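Local coordinates for protein mandelate racemase/muconate lactonizing enzyme/Enolase superfamily (Rhodobacter sphaeroides, PDB 2HZG) that belongs to the enolase superfamily, pairing an enolase-type N-terminal domain with a TIM-barrel domain that carries a bound sodium ion, at residues A[295-306]-A[318-329]; A[307-316]-A[338-347]. All coordinates share one frame; numbering follows the deposited sequence.

How the contacts relate
Both contacts lie in the barrel domain, and their segments alternate along the chain. Helix 284-297 leads into strand 300-303, the chain continues through 307-308 into helix 309-316, and the segment 318-329 then comes back to lie beside 295-306, so contact 1 closes a loop whose interior is mostly that helix. Beyond strand 327-331, residues 338-347, the end of helix 336-340 and the loop after it, fold against 307-316, forming contact 2 and crossing the first closure. Their centres are about 18 Å apart, yet they touch: N303 CB lies 3.3 Å from S315 O, and L312 CD1 is 3.4 Å from E329 O. Together they join the seventh and eighth barrel strands and the helix between them to that loop.

Contact 1 (A[295-306]-A[318-329]); sequences QARGITYVNHTF and PFAGLEADRICE
The rings of Y301 and F319 meet obliquely, their planes 48° apart, with Y301 CD2 3.5 Å from F319 CG. P318 CB touches Y301 OH. At the F306 ring, E329 OE2 approaches the edge. The amide of N303 presents its edge to the backbone of E329: ND2 donates to E329 O at 3.0 Å, in the amide plane and on a carbonyl lone pair, while OD1 accepts from E329 N at 2.8 Å, the donor tilted from the carbonyl plane. With CG between backbone N and carbonyl carbon (chi1 63°), N303 brings both amide ends to one residue, and ND2 also donates to T305 OG1. E329, its chain extended, reaches across to T305, whose N meets OE1 at 2.9 Å from above the carboxylate plane. At the other end, D325 OD2 accepts Y301 N at 2.8 Å, and a water joins it to Q295 NE2 and I299 O. Another water bridges Y301 O and I327 O. The two strand segments, seventh and eighth in the barrel, run roughly parallel (33°, axes 5.5 Å apart at closest), and the bonds between them use N303, E329, D325 and water. Buried E329 has polar partners for both oxygens: T305 N at OE1, and at OE2 a hydrogen bond from S139 and a salt bridge to K165. It lies beside H304, whose ND1 is hydrogen-bonded to D277 and whose side chain is about 4 Å from sodium.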
loop_
_atom_site.group_PDB
_atom_site.type_symbol
_atom_site.label_atom_id
_atom_site.label_comp_id
_atom_site.label_asym_id
_atom_site.label_seq_id
_atom_site.Cartn_x
_atom_site.Cartn_y
_atom_site.Cartn_z
ATOM N N GLN A 295 5.675 -22.535 -6.610
ATOM C CA GLN A 295 5.936 -23.970 -6.793
ATOM C C GLN A 295 4.647 -24.770 -6.961
ATOM O O GLN A 295 4.540 -25.583 -7.883
ATOM C CB GLN A 295 6.731 -24.535 -5.604
ATOM C CG GLN A 295 8.207 -24.159 -5.606
ATOM C CD GLN A 295 8.994 -24.908 -6.664
ATOM O OE1 GLN A 295 9.342 -26.066 -6.474
ATOM N NE2 GLN A 295 9.268 -24.255 -7.789
ATOM N N ALA A 296 3.669 -24.538 -6.085
ATOM C CA ALA A 296 2.370 -25.219 -6.195
ATOM C C ALA A 296 1.691 -24.972 -7.558
ATOM O O ALA A 296 0.982 -25.853 -8.076
ATOM C CB ALA A 296 1.466 -24.797 -5.080
ATOM N N ARG A 297 1.938 -23.786 -8.134
ATOM C CA ARG A 297 1.356 -23.356 -9.403
ATOM C C ARG A 297 2.212 -23.629 -10.630
ATOM O O ARG A 297 1.753 -23.439 -11.754
ATOM C CB ARG A 297 1.070 -21.857 -9.356
ATOM C CG ARG A 297 -0.153 -21.491 -8.570
ATOM C CD ARG A 297 0.030 -20.135 -7.908
ATOM N NE ARG A 297 -1.154 -19.767 -7.128
ATOM C CZ ARG A 297 -1.400 -20.161 -5.885
ATOM N NH1 ARG A 297 -2.528 -19.786 -5.309
ATOM N NH2 ARG A 297 -0.548 -20.941 -5.223
ATOM N N GLY A 298 3.466 -24.019 -10.431
ATOM C CA GLY A 298 4.357 -24.260 -11.553
ATOM C C GLY A 298 4.754 -22.964 -12.239
ATOM O O GLY A 298 5.071 -22.952 -13.431
ATOM N N ILE A 299 4.724 -21.873 -11.476
ATOM C CA ILE A 299 5.174 -20.563 -11.948
ATOM C C ILE A 299 6.622 -20.322 -11.507
ATOM O O ILE A 299 6.960 -20.493 -10.343
ATOM C CB ILE A 299 4.216 -19.424 -11.466
ATOM C CG1 ILE A 299 2.810 -19.638 -12.071
ATOM C CG2 ILE A 299 4.780 -18.019 -11.835
ATOM C CD1 ILE A 299 1.714 -18.774 -11.473
ATOM N N THR A 300 7.470 -19.927 -12.449
ATOM C CA THR A 300 8.857 -19.585 -12.157
ATOM C C THR A 300 8.968 -18.375 -11.227
ATOM O O THR A 300 8.394 -17.318 -11.483
ATOM C CB THR A 300 9.655 -19.309 -13.437
ATOM O OG1 THR A 300 9.542 -20.430 -14.320
ATOM C CG2 THR A 300 11.167 -19.054 -13.106
ATOM N N TYR A 301 9.716 -18.560 -10.141
ATOM C CA TYR A 301 10.007 -17.503 -9.185
ATOM C C TYR A 301 11.381 -16.892 -9.498
ATOM O O TYR A 301 12.325 -17.608 -9.795
ATOM C CB TYR A 301 9.984 -18.090 -7.767
ATOM C CG TYR A 301 10.222 -17.103 -6.660
ATOM C CD1 TYR A 301 9.165 -16.676 -5.837
ATOM C CD2 TYR A 301 11.523 -16.648 -6.370
ATOM C CE1 TYR A 301 9.395 -15.778 -4.786
ATOM C CE2 TYR A 301 11.760 -15.746 -5.330
ATOM C CZ TYR A 301 10.693 -15.320 -4.549
ATOM O OH TYR A 301 10.930 -14.449 -3.531
ATOM N N VAL A 302 11.465 -15.564 -9.443
ATOM C CA VAL A 302 12.716 -14.855 -9.657
ATOM C C VAL A 302 12.768 -13.770 -8.603
ATOM O O VAL A 302 11.733 -13.225 -8.220
ATOM C CB VAL A 302 12.825 -14.190 -11.089
ATOM C CG1 VAL A 302 14.290 -13.868 -11.426
ATOM C CG2 VAL A 302 12.214 -15.068 -12.211
ATOM N N ASN A 303 13.962 -13.464 -8.117
ATOM C CA ASN A 303 14.132 -12.261 -7.320
ATOM C C ASN A 303 13.933 -11.000 -8.168
ATOM O O ASN A 303 14.210 -11.001 -9.383
ATOM C CB ASN A 303 15.521 -12.223 -6.680
ATOM C CG ASN A 303 16.628 -12.155 -7.709
ATOM O OD1 ASN A 303 16.649 -12.931 -8.656
ATOM N ND2 ASN A 303 17.531 -11.212 -7.544
ATOM N N HIS A 304 13.428 -9.946 -7.529
ATOM C CA HIS A 304 13.633 -8.600 -8.028
ATOM C C HIS A 304 14.729 -7.959 -7.184
ATOM O O HIS A 304 14.567 -7.805 -5.976
ATOM C CB HIS A 304 12.373 -7.718 -7.955
ATOM C CG HIS A 304 12.663 -6.282 -8.256
ATOM N ND1 HIS A 304 12.984 -5.364 -7.280
ATOM C CD2 HIS A 304 12.767 -5.625 -9.436
ATOM C CE1 HIS A 304 13.250 -4.197 -7.838
ATOM N NE2 HIS A 304 13.121 -4.329 -9.147
ATOM N N THR A 305 15.850 -7.610 -7.823
ATOM C CA THR A 305 16.934 -6.890 -7.156
ATOM C C THR A 305 17.551 -5.885 -8.109
ATOM O O THR A 305 18.003 -6.268 -9.174
ATOM C CB THR A 305 18.085 -7.830 -6.712
ATOM O OG1 THR A 305 17.558 -8.875 -5.897
ATOM C CG2 THR A 305 19.146 -7.047 -5.921
ATOM N N PHE A 306 17.599 -4.618 -7.709
ATOM C CA PHE A 306 18.271 -3.616 -8.533
ATOM C C PHE A 306 19.345 -2.851 -7.726
ATOM O O PHE A 306 19.874 -1.828 -8.177
ATOM C CB PHE A 306 17.232 -2.644 -9.159
ATOM C CG PHE A 306 17.660 -2.066 -10.495
ATOM C CD1 PHE A 306 17.816 -2.895 -11.616
ATOM C CD2 PHE A 306 17.890 -0.698 -10.637
ATOM C CE1 PHE A 306 18.178 -2.369 -12.843
ATOM C CE2 PHE A 306 18.289 -0.155 -11.878
ATOM C CZ PHE A 306 18.438 -1.003 -12.975
ATOM N N PRO A 318 14.802 -16.732 -0.659
ATOM C CA PRO A 318 13.520 -17.452 -0.764
ATOM C C PRO A 318 13.412 -18.512 -1.861
ATOM O O PRO A 318 12.443 -19.285 -1.866
ATOM C CB PRO A 318 12.520 -16.326 -1.047
ATOM C CG PRO A 318 13.225 -15.070 -0.566
ATOM C CD PRO A 318 14.621 -15.300 -0.964
ATOM N N PHE A 319 14.355 -18.542 -2.799
ATOM C CA PHE A 319 14.336 -19.592 -3.814
ATOM C C PHE A 319 15.671 -20.314 -3.941
ATOM O O PHE A 319 15.913 -20.999 -4.932
ATOM C CB PHE A 319 13.748 -19.108 -5.177
ATOM C CG PHE A 319 14.648 -18.178 -6.016
ATOM C CD1 PHE A 319 14.982 -18.531 -7.335
ATOM C CD2 PHE A 319 15.064 -16.924 -5.540
ATOM C CE1 PHE A 319 15.734 -17.687 -8.144
ATOM C CE2 PHE A 319 15.834 -16.077 -6.324
ATOM C CZ PHE A 319 16.175 -16.454 -7.651
ATOM N N ALA A 320 16.512 -20.188 -2.906
ATOM C CA ALA A 320 17.834 -20.819 -2.876
ATOM C C ALA A 320 17.730 -22.327 -3.120
ATOM O O ALA A 320 18.510 -22.901 -3.870
ATOM C CB ALA A 320 18.524 -20.552 -1.536
ATOM N N GLY A 321 16.756 -22.965 -2.480
ATOM C CA GLY A 321 16.627 -24.416 -2.553
ATOM C C GLY A 321 15.786 -24.916 -3.701
ATOM O O GLY A 321 15.579 -26.120 -3.821
ATOM N N LEU A 322 15.308 -24.006 -4.551
ATOM C CA LEU A 322 14.543 -24.395 -5.736
ATOM C C LEU A 322 15.450 -24.487 -6.963
ATOM O O LEU A 322 15.679 -23.502 -7.682
ATOM C CB LEU A 322 13.379 -23.430 -5.977
ATOM C CG LEU A 322 12.413 -23.214 -4.812
ATOM C CD1 LEU A 322 11.299 -22.277 -5.282
ATOM C CD2 LEU A 322 11.837 -24.538 -4.286
ATOM N N GLU A 323 15.988 -25.686 -7.182
ATOM C CA GLU A 323 17.033 -25.874 -8.155
ATOM C C GLU A 323 16.649 -25.463 -9.573
ATOM O O GLU A 323 17.476 -24.885 -10.276
ATOM C CB GLU A 323 17.522 -27.315 -8.136
ATOM C CG GLU A 323 18.758 -27.514 -9.014
ATOM C CD GLU A 323 19.386 -28.887 -8.859
ATOM O OE1 GLU A 323 18.844 -29.732 -8.101
ATOM O OE2 GLU A 323 20.434 -29.107 -9.496
ATOM N N ALA A 324 15.408 -25.737 -9.980
ATOM C CA ALA A 324 14.975 -25.491 -11.351
ATOM C C ALA A 324 14.679 -24.015 -11.622
ATOM O O ALA A 324 14.724 -23.583 -12.769
ATOM C CB ALA A 324 13.761 -26.375 -11.723
ATOM N N ASP A 325 14.377 -23.244 -10.576
ATOM C CA ASP A 325 14.211 -21.795 -10.738
ATOM C C ASP A 325 15.582 -21.147 -10.799
ATOM O O ASP A 325 16.073 -20.578 -9.831
ATOM C CB ASP A 325 13.294 -21.221 -9.653
ATOM C CG ASP A 325 11.823 -21.572 -9.907
ATOM O OD1 ASP A 325 11.539 -22.458 -10.733
ATOM O OD2 ASP A 325 10.943 -20.969 -9.303
ATOM N N ARG A 326 16.202 -21.274 -11.963
ATOM C CA ARG A 326 17.643 -21.047 -12.098
ATOM C C ARG A 326 18.049 -19.644 -12.465
ATOM O O ARG A 326 19.196 -19.293 -12.328
ATOM C CB ARG A 326 18.244 -22.021 -13.116
ATOM C CG ARG A 326 18.119 -23.447 -12.662
ATOM C CD ARG A 326 19.178 -24.391 -13.255
ATOM N NE ARG A 326 19.096 -25.716 -12.632
ATOM C CZ ARG A 326 18.238 -26.673 -13.001
ATOM N NH1 ARG A 326 17.382 -26.459 -14.002
ATOM N NH2 ARG A 326 18.228 -27.849 -12.366
ATOM N N ILE A 327 17.153 -18.832 -12.971
ATOM C CA ILE A 327 17.617 -17.493 -13.299
ATOM C C ILE A 327 17.405 -16.519 -12.119
ATOM O O ILE A 327 16.489 -16.709 -11.305
ATOM C CB ILE A 327 17.029 -16.979 -14.612
ATOM C CG1 ILE A 327 15.725 -16.271 -14.378
ATOM C CG2 ILE A 327 16.867 -18.135 -15.647
ATOM C CD1 ILE A 327 15.639 -15.067 -15.214
ATOM N N CYS A 328 18.291 -15.529 -12.008
ATOM C CA CYS A 328 18.133 -14.477 -11.023
ATOM C C CYS A 328 18.460 -13.149 -11.643
ATOM O O CYS A 328 19.264 -13.071 -12.581
ATOM C CB CYS A 328 19.005 -14.714 -9.777
ATOM S SG CYS A 328 20.792 -14.624 -10.074
ATOM N N GLU A 329 17.835 -12.108 -11.108
ATOM C CA GLU A 329 18.180 -10.743 -11.452
ATOM C C GLU A 329 19.484 -10.319 -10.788
ATOM O O GLU A 329 19.689 -10.521 -9.585
ATOM C CB GLU A 329 17.054 -9.771 -11.078
ATOM C CG GLU A 329 17.286 -8.366 -11.591
ATOM C CD GLU A 329 16.069 -7.452 -11.478
ATOM O OE1 GLU A 329 15.155 -7.762 -10.680
ATOM O OE2 GLU A 329 16.035 -6.392 -12.175
HETATM O O HOH W 1 8.564 -21.608 -8.447
HETATM O O HOH W 2 11.103 -25.026 -9.976
HETATM O O HOH W 3 11.610 -22.420 -13.555
HETATM O O HOH W 4 14.206 -18.315 -11.534
#

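Contact 2 (A[307-316]-A[338-347])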
loop_
_atom_site.group_PDB
_atom_site.type_symbol
_atom_site.label_atom_id
_atom_site.label_comp_id
_atom_site.label_asym_id
_atom_site.label_seq_id
_atom_site.Cartn_x
_atom_site.Cartn_y
_atom_site.Cartn_z
ATOM N N THR A 307 19.673 -3.355 -6.539
ATOM C CA THR A 307 20.428 -2.550 -5.579
ATOM C C THR A 307 21.677 -3.286 -5.037
ATOM O O THR A 307 22.412 -3.896 -5.831
ATOM C CB THR A 307 19.485 -2.008 -4.459
ATOM O OG1 THR A 307 18.836 -3.115 -3.823
ATOM C CG2 THR A 307 18.418 -1.100 -5.066
ATOM N N SER A 308 21.938 -3.211 -3.728
ATOM C CA SER A 308 23.178 -3.752 -3.131
ATOM C C SER A 308 23.235 -5.291 -3.144
ATOM O O SER A 308 22.251 -5.971 -3.410
ATOM C CB SER A 308 23.331 -3.273 -1.683
ATOM O OG SER A 308 22.417 -3.989 -0.843
ATOM N N HIS A 309 24.388 -5.856 -2.807
ATOM C CA HIS A 309 24.435 -7.310 -2.652
ATOM C C HIS A 309 23.791 -7.787 -1.359
ATOM O O HIS A 309 23.444 -8.941 -1.264
ATOM C CB HIS A 309 25.853 -7.859 -2.796
ATOM C CG HIS A 309 26.306 -7.937 -4.218
ATOM N ND1 HIS A 309 27.148 -8.922 -4.681
ATOM C CD2 HIS A 309 26.007 -7.162 -5.290
ATOM C CE1 HIS A 309 27.360 -8.747 -5.975
ATOM N NE2 HIS A 309 26.683 -7.684 -6.368
ATOM N N LEU A 310 23.611 -6.904 -0.381
ATOM C CA LEU A 310 22.813 -7.280 0.798
ATOM C C LEU A 310 21.355 -7.583 0.383
ATOM O O LEU A 310 20.788 -8.600 0.774
ATOM C CB LEU A 310 22.869 -6.201 1.882
ATOM C CG LEU A 310 22.071 -6.488 3.173
ATOM C CD1 LEU A 310 22.651 -7.712 3.928
ATOM C CD2 LEU A 310 22.004 -5.231 4.064
ATOM N N ALA A 311 20.779 -6.683 -0.413
ATOM C CA ALA A 311 19.453 -6.878 -1.038
ATOM C C ALA A 311 19.444 -8.107 -1.935
ATOM O O ALA A 311 18.492 -8.886 -1.899
ATOM C CB ALA A 311 19.046 -5.622 -1.832
ATOM N N LEU A 312 20.504 -8.277 -2.736
ATOM C CA LEU A 312 20.617 -9.453 -3.613
ATOM C C LEU A 312 20.584 -10.746 -2.817
ATOM O O LEU A 312 19.813 -11.645 -3.117
ATOM C CB LEU A 312 21.888 -9.413 -4.481
ATOM C CG LEU A 312 22.143 -10.595 -5.441
ATOM C CD1 LEU A 312 20.955 -10.872 -6.422
ATOM C CD2 LEU A 312 23.454 -10.336 -6.212
ATOM N N SER A 313 21.443 -10.831 -1.799
ATOM C CA SER A 313 21.497 -12.004 -0.963
ATOM C C SER A 313 20.113 -12.284 -0.397
ATOM O O SER A 313 19.639 -13.412 -0.469
ATOM C CB SER A 313 22.504 -11.809 0.177
ATOM O OG SER A 313 22.245 -12.797 1.158
ATOM N N ALA A 314 19.451 -11.247 0.130
ATOM C CA ALA A 314 18.153 -11.441 0.775
ATOM C C ALA A 314 17.129 -11.961 -0.211
ATOM O O ALA A 314 16.382 -12.877 0.097
ATOM C CB ALA A 314 17.668 -10.152 1.433
ATOM N N SER A 315 17.129 -11.402 -1.425
ATOM C CA SER A 315 16.119 -11.780 -2.408
ATOM C C SER A 315 16.418 -13.116 -3.102
ATOM O O SER A 315 15.548 -13.666 -3.752
ATOM C CB SER A 315 15.835 -10.644 -3.393
ATOM O OG SER A 315 15.054 -9.583 -2.767
ATOM N N LEU A 316 17.637 -13.632 -2.940
ATOM C CA LEU A 316 17.970 -14.993 -3.393
ATOM C C LEU A 316 17.533 -16.042 -2.372
ATOM O O LEU A 316 17.178 -17.159 -2.749
ATOM C CB LEU A 316 19.468 -15.131 -3.665
ATOM C CG LEU A 316 20.051 -14.328 -4.835
ATOM C CD1 LEU A 316 21.557 -14.550 -4.982
ATOM C CD2 LEU A 316 19.343 -14.733 -6.096
ATOM N N ALA A 338 25.236 1.400 -3.764
ATOM C CA ALA A 338 24.854 -0.014 -3.682
ATOM C C ALA A 338 26.054 -0.955 -3.629
ATOM O O ALA A 338 26.049 -1.933 -2.859
ATOM C CB ALA A 338 23.930 -0.389 -4.843
ATOM N N LEU A 339 27.063 -0.667 -4.461
ATOM C CA LEU A 339 28.359 -1.369 -4.437
ATOM C C LEU A 339 29.022 -1.272 -3.056
ATOM O O LEU A 339 29.510 -2.275 -2.529
ATOM C CB LEU A 339 29.314 -0.821 -5.529
ATOM C CG LEU A 339 28.892 -0.969 -7.007
ATOM C CD1 LEU A 339 29.888 -0.300 -7.963
ATOM C CD2 LEU A 339 28.725 -2.447 -7.394
ATOM N N ASP A 340 29.017 -0.079 -2.465
ATOM C CA ASP A 340 29.808 0.181 -1.245
ATOM C C ASP A 340 29.153 -0.336 0.017
ATOM O O ASP A 340 29.821 -0.463 1.058
ATOM C CB ASP A 340 30.049 1.678 -1.070
ATOM C CG ASP A 340 31.015 2.252 -2.105
ATOM O OD1 ASP A 340 31.486 1.487 -2.991
ATOM O OD2 ASP A 340 31.270 3.484 -2.029
ATOM N N ILE A 341 27.854 -0.643 -0.067
ATOM C CA ILE A 341 27.069 -1.038 1.124
ATOM C C ILE A 341 27.601 -2.317 1.783
ATOM O O ILE A 341 27.590 -2.442 3.002
ATOM C CB ILE A 341 25.531 -1.138 0.811
ATOM C CG1 ILE A 341 24.868 0.253 0.953
ATOM C CG2 ILE A 341 24.825 -2.179 1.737
ATOM C CD1 ILE A 341 23.382 0.326 0.365
ATOM N N THR A 342 28.025 -3.286 0.982
ATOM C CA THR A 342 28.637 -4.480 1.554
ATOM C C THR A 342 30.150 -4.473 1.313
ATOM O O THR A 342 30.629 -3.997 0.257
ATOM C CB THR A 342 28.025 -5.783 1.022
ATOM O OG1 THR A 342 28.144 -5.827 -0.402
ATOM C CG2 THR A 342 26.555 -5.905 1.425
ATOM N N GLY A 343 30.896 -4.980 2.297
ATOM C CA GLY A 343 32.361 -5.028 2.209
ATOM C C GLY A 343 32.810 -6.155 1.304
ATOM O O GLY A 343 33.748 -6.003 0.522
ATOM N N ASP A 344 32.123 -7.289 1.408
ATOM C CA ASP A 344 32.256 -8.382 0.452
ATOM C C ASP A 344 31.032 -8.436 -0.474
ATOM O O ASP A 344 30.040 -7.716 -0.263
ATOM C CB ASP A 344 32.510 -9.727 1.154
ATOM C CG ASP A 344 31.566 -9.982 2.356
ATOM O OD1 ASP A 344 30.700 -9.124 2.681
ATOM O OD2 ASP A 344 31.726 -11.059 2.985
ATOM N N HIS A 345 31.124 -9.258 -1.523
ATOM C CA HIS A 345 30.093 -9.306 -2.552
ATOM C C HIS A 345 29.822 -10.736 -2.953
ATOM O O HIS A 345 30.626 -11.626 -2.658
ATOM C CB HIS A 345 30.514 -8.475 -3.765
ATOM C CG HIS A 345 30.619 -7.011 -3.471
ATOM N ND1 HIS A 345 31.792 -6.418 -3.052
ATOM C CD2 HIS A 345 29.685 -6.032 -3.486
ATOM C CE1 HIS A 345 31.584 -5.126 -2.857
ATOM N NE2 HIS A 345 30.310 -4.867 -3.101
ATOM N N ILE A 346 28.695 -10.961 -3.617
ATOM C CA ILE A 346 28.388 -12.273 -4.149
ATOM C C ILE A 346 29.147 -12.441 -5.472
ATOM O O ILE A 346 28.945 -11.667 -6.424
ATOM C CB ILE A 346 26.856 -12.490 -4.368
ATOM C CG1 ILE A 346 26.095 -12.363 -3.028
ATOM C CG2 ILE A 346 26.623 -13.856 -5.051
ATOM C CD1 ILE A 346 24.570 -12.442 -3.128
ATOM N N ARG A 347 29.979 -13.472 -5.529
ATOM C CA ARG A 347 30.821 -13.712 -6.697
ATOM C C ARG A 347 30.442 -15.009 -7.414
ATOM O O ARG A 347 30.009 -15.971 -6.776
ATOM C CB ARG A 347 32.305 -13.714 -6.292
ATOM C CG ARG A 347 32.755 -12.442 -5.566
ATOM C CD ARG A 347 33.034 -11.266 -6.512
ATOM N NE ARG A 347 31.936 -10.310 -6.736
ATOM C CZ ARG A 347 32.127 -8.989 -6.852
ATOM N NH1 ARG A 347 33.356 -8.491 -6.719
ATOM N NH2 ARG A 347 31.108 -8.154 -7.088
HETATM O O HOH W 5 26.735 -4.444 -2.375
#
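An N-capped helix start, at 309-316 in the barrel domain, receives the end of helix 336-340 and the loop after it. S308 supplies the cap: its OG accepts A311 N at 3.2 Å, almost straight at 175°, and is also bonded to E43. H309, in the first turn, has partners on both ring faces and at its edge. I346 N donates to ND1 at 2.8 Å within the ring plane, which identifies ND1 as an acceptor; the H345 edge meets one face in a T-shaped pair (planes 85° apart, CD2 3.9 Å from H309 CG), and L312 CD2 sits over the centre of the opposite face. Y330 is a further ring meeting H309. H345 is itself held, since NE2 donates to L339 O. A water takes H309 N and gives to A338 O and T342 OG1. I346, its chain extended (chi2 175°), carries CD1 to L312 CG at 3.8 Å and tip to tip with L316 CD1. T342 CG2 packs on L310 CB at 3.7 Å. Around this, L312 and L316 also lean on N303 of strand 300-303, L312 and R347 touch Y330 of strand 327-331, and L310 rests on E43 of strand 38-44, so the helix lies between barrel strands and the N-terminal sheet.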